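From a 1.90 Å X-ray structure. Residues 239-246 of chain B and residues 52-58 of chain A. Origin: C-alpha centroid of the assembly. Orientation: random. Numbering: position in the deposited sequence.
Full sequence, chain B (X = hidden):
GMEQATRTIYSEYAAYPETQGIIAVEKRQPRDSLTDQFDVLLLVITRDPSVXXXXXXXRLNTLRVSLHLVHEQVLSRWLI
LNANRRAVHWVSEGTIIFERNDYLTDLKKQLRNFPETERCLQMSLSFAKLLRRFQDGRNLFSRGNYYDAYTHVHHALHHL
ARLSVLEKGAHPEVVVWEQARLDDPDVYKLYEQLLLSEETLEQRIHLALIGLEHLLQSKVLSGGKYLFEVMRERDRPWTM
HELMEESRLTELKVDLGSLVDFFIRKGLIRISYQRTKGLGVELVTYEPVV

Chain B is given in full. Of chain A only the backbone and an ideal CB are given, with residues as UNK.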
# COMPACT_ATOMS: atom_id res chain seq x y z
N THR B 239 -0.50 22.09 16.80
CA THR B 239 -1.26 22.47 15.59
C THR B 239 -1.19 21.25 14.67
O THR B 239 -0.34 20.38 14.84
CB THR B 239 -0.70 23.69 14.89
OG1 THR B 239 0.54 23.35 14.23
CG2 THR B 239 -0.52 24.86 15.85
N MSE B 240 -2.12 21.17 13.72
CA MSE B 240 -2.13 20.03 12.80
C MSE B 240 -0.84 19.98 12.02
O MSE B 240 -0.29 18.90 11.79
CB MSE B 240 -3.30 20.11 11.81
CG MSE B 240 -3.34 18.96 10.77
SE MSE B 240 -3.19 17.14 11.52
CE MSE B 240 -4.86 16.86 12.40
N HIS B 241 -0.35 21.15 11.63
CA HIS B 241 0.87 21.20 10.82
C HIS B 241 2.06 20.70 11.64
O HIS B 241 2.94 20.05 11.13
CB HIS B 241 1.14 22.61 10.30
CG HIS B 241 2.29 22.70 9.35
ND1 HIS B 241 2.38 21.90 8.22
CD2 HIS B 241 3.38 23.51 9.33
CE1 HIS B 241 3.49 22.21 7.57
NE2 HIS B 241 4.12 23.16 8.23
N GLU B 242 2.04 20.99 12.93
CA GLU B 242 3.12 20.57 13.81
C GLU B 242 3.13 19.04 13.92
O GLU B 242 4.19 18.39 13.93
CB GLU B 242 2.97 21.19 15.20
CG GLU B 242 3.29 22.68 15.26
CD GLU B 242 3.02 23.29 16.63
OE1 GLU B 242 2.14 22.79 17.36
OE2 GLU B 242 3.67 24.29 16.96
N LEU B 243 1.94 18.47 14.01
CA LEU B 243 1.80 17.01 14.07
C LEU B 243 2.28 16.40 12.75
O LEU B 243 3.02 15.43 12.73
CB LEU B 243 0.37 16.58 14.35
CG LEU B 243 -0.21 16.82 15.75
CD1 LEU B 243 -1.71 16.64 15.74
CD2 LEU B 243 0.48 15.94 16.80
N MSE B 244 1.84 17.01 11.67
CA MSE B 244 2.18 16.54 10.34
C MSE B 244 3.66 16.60 10.05
O MSE B 244 4.16 15.83 9.26
CB MSE B 244 1.41 17.33 9.28
CG MSE B 244 -0.06 17.04 9.30
SE MSE B 244 -0.51 15.31 8.55
CE MSE B 244 -0.04 15.79 6.78
N GLU B 245 4.36 17.48 10.76
CA GLU B 245 5.78 17.76 10.52
C GLU B 245 6.69 17.01 11.51
O GLU B 245 7.89 16.95 11.36
CB GLU B 245 6.06 19.27 10.56
CG GLU B 245 5.46 20.04 9.36
CD GLU B 245 5.86 19.44 8.01
OE1 GLU B 245 7.05 19.54 7.68
OE2 GLU B 245 4.97 18.88 7.28
N GLU B 246 6.06 16.40 12.49
CA GLU B 246 6.76 15.62 13.50
C GLU B 246 7.32 14.31 12.93
O GLU B 246 6.61 13.47 12.37
CB GLU B 246 5.84 15.39 14.71
CG GLU B 246 6.42 14.49 15.77
CD GLU B 246 7.73 15.02 16.35
OE1 GLU B 246 7.79 16.25 16.63
OE2 GLU B 246 8.67 14.19 16.53
N UNK A 52 6.44 18.00 0.05
CA UNK A 52 5.95 16.79 -0.54
C UNK A 52 4.42 16.89 -0.47
O UNK A 52 3.71 17.16 -1.44
CB UNK A 52 6.49 15.55 0.17
N UNK A 53 3.90 16.62 0.73
CA UNK A 53 2.49 16.88 1.03
C UNK A 53 2.31 17.13 2.52
O UNK A 53 2.82 16.37 3.35
CB UNK A 53 1.61 15.71 0.58
N UNK A 54 1.62 18.19 2.85
CA UNK A 54 1.34 18.52 4.27
C UNK A 54 -0.02 19.15 4.43
O UNK A 54 -0.71 19.45 3.44
CB UNK A 54 2.41 19.46 4.83
N UNK A 55 -0.42 19.28 5.68
CA UNK A 55 -1.76 19.82 6.04
C UNK A 55 -1.67 20.81 7.19
O UNK A 55 -0.88 20.66 8.11
CB UNK A 55 -2.71 18.69 6.42
N UNK A 56 -2.49 21.83 7.09
CA UNK A 56 -2.62 22.89 8.10
C UNK A 56 -4.12 23.10 8.35
O UNK A 56 -4.92 22.98 7.45
CB UNK A 56 -1.94 24.19 7.65
N UNK A 57 -4.48 23.36 9.60
CA UNK A 57 -5.88 23.58 10.03
C UNK A 57 -6.07 24.94 10.68
O UNK A 57 -5.37 25.30 11.61
CB UNK A 57 -6.32 22.49 11.01
N UNK A 58 -7.07 25.65 10.19
CA UNK A 58 -7.40 27.00 10.61
C UNK A 58 -8.88 27.19 10.94
O UNK A 58 -9.74 26.46 10.46
CB UNK A 58 -6.99 27.99 9.52

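Chain A runs as a strand from position 53 to 58. It passes the helix of chain B at 6.7 Å between axes, with the chain directions at 158°, close to antiparallel.

Position 52 lies before the strand. Nothing of the chain B stretch comes within 5.5 Å of its ideal CB, so this stretch sets no demand and a polar or charged residue fits as well as any. The deposited residue is E52(A), which makes no contact with the helix.

Position 53 has extended backbone angles (-153/131), and its CB points away from the helix. A small residue would not reach this stretch. A long or broad one could bend back to the methyl end of M244(B), an apolar target. The deposited residue is W53(A). Its six-membered ring takes M244(B) CE over one face, in a CH-pi contact with CE 4.0 Å from the ring centroid.

Position 54 points toward the helix. Its ideal CB is 3.6 Å from E245(B) OE2 and 4.0 Å from H241(B) CE1. A carboxylate and an imidazole this close leave little room and favour a short polar side chain. Serine or threonine would suit, since a hydroxyl can both give and accept. The deposited residue is T54(A). Its OG1 donates to E245(B) OE2 at 2.9 Å and accepts a weak bond from H241(B) ND1 at 3.1 Å. The hydroxyl thus links the side chains of H241(B) and E245(B).

Position 55 points sideways. Its ideal CB is 4.0 Å from M244(B) CE and 4.4 Å from M240(B) CG, so both selenomethionines offer apolar surface. Valine, isoleucine or leucine would all be reasonable. The deposited residue is V55(A). Its CG2 meets M244(B) CE at 3.6 Å, and its CG1 lies 4.1 Å from M240(B) CG. The backbone contributes as well: V55(A) O is 3.3 Å from H241(B) CA in a CA-H...O contact, and it accepts a weak hydrogen bond from H241(B) ND1 at 3.5 Å.

Position 56 points away, yet its ideal CB is 4.4 Å from H241(B) CB. The imidazole face is within reach of a long chain. Lysine, arginine or glutamine could lie along it. The deposited residue is K56(A). Its CE sits over the H241(B) ring, 4.0 Å from the centroid, while NZ is bonded elsewhere in the structure.

Position 57 points sideways, with its ideal CB 3.9 Å from M240(B) CB. A flat ring could pack against this side chain, and an aliphatic one would also do. The deposited residue is H57(A). Its ring carries M240(B) CG over one face, 3.7 Å from the centroid. Two waters join the backbones here: one accepts from H57(A) N and H241(B) N, and another donates to H57(A) O and accepts from M240(B) N.

Position 58 points away, and nothing of the chain B stretch lies within 5.5 Å of its ideal CB. Many would fit. The deposited residue is Y58(A), which does not touch the helix.

Chain A (52-58) EWTVKHY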
# COMPACT_ATOMS: atom_id res chain seq x y z
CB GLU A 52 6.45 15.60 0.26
CG GLU A 52 6.67 14.34 -0.55
CD GLU A 52 8.08 14.29 -1.18
OE1 GLU A 52 9.07 14.31 -0.40
OE2 GLU A 52 8.20 14.22 -2.44
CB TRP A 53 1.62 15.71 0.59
CG TRP A 53 0.29 15.66 1.25
CD1 TRP A 53 -0.77 16.49 1.01
CD2 TRP A 53 -0.14 14.75 2.26
NE1 TRP A 53 -1.83 16.17 1.82
CE2 TRP A 53 -1.47 15.11 2.60
CE3 TRP A 53 0.45 13.67 2.90
CZ2 TRP A 53 -2.21 14.42 3.56
CZ3 TRP A 53 -0.27 13.00 3.86
CH2 TRP A 53 -1.61 13.36 4.16
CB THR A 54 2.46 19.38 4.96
OG1 THR A 54 2.24 19.42 6.39
CG2 THR A 54 2.55 20.79 4.37
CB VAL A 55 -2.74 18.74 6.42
CG1 VAL A 55 -4.13 19.35 6.74
CG2 VAL A 55 -2.81 17.66 5.35
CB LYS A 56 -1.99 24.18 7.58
CG LYS A 56 -0.58 24.01 7.04
CD LYS A 56 0.04 25.33 6.60
CE LYS A 56 1.38 25.14 5.85
NZ LYS A 56 2.25 26.37 5.72
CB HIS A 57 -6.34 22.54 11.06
CG HIS A 57 -6.61 21.19 10.48
ND1 HIS A 57 -6.81 20.07 11.27
CD2 HIS A 57 -6.66 20.76 9.20
CE1 HIS A 57 -7.01 19.02 10.49
NE2 HIS A 57 -6.94 19.42 9.23
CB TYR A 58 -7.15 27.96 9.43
CG TYR A 58 -5.73 27.95 8.90
CD1 TYR A 58 -4.72 28.64 9.56
CD2 TYR A 58 -5.41 27.27 7.73
CE1 TYR A 58 -3.43 28.63 9.08
CE2 TYR A 58 -4.12 27.26 7.24
CZ TYR A 58 -3.15 27.94 7.92
OH TYR A 58 -1.87 27.94 7.44
O HOH W 1 -1.77 23.78 11.32
O HOH W 2 -3.83 23.77 13.19
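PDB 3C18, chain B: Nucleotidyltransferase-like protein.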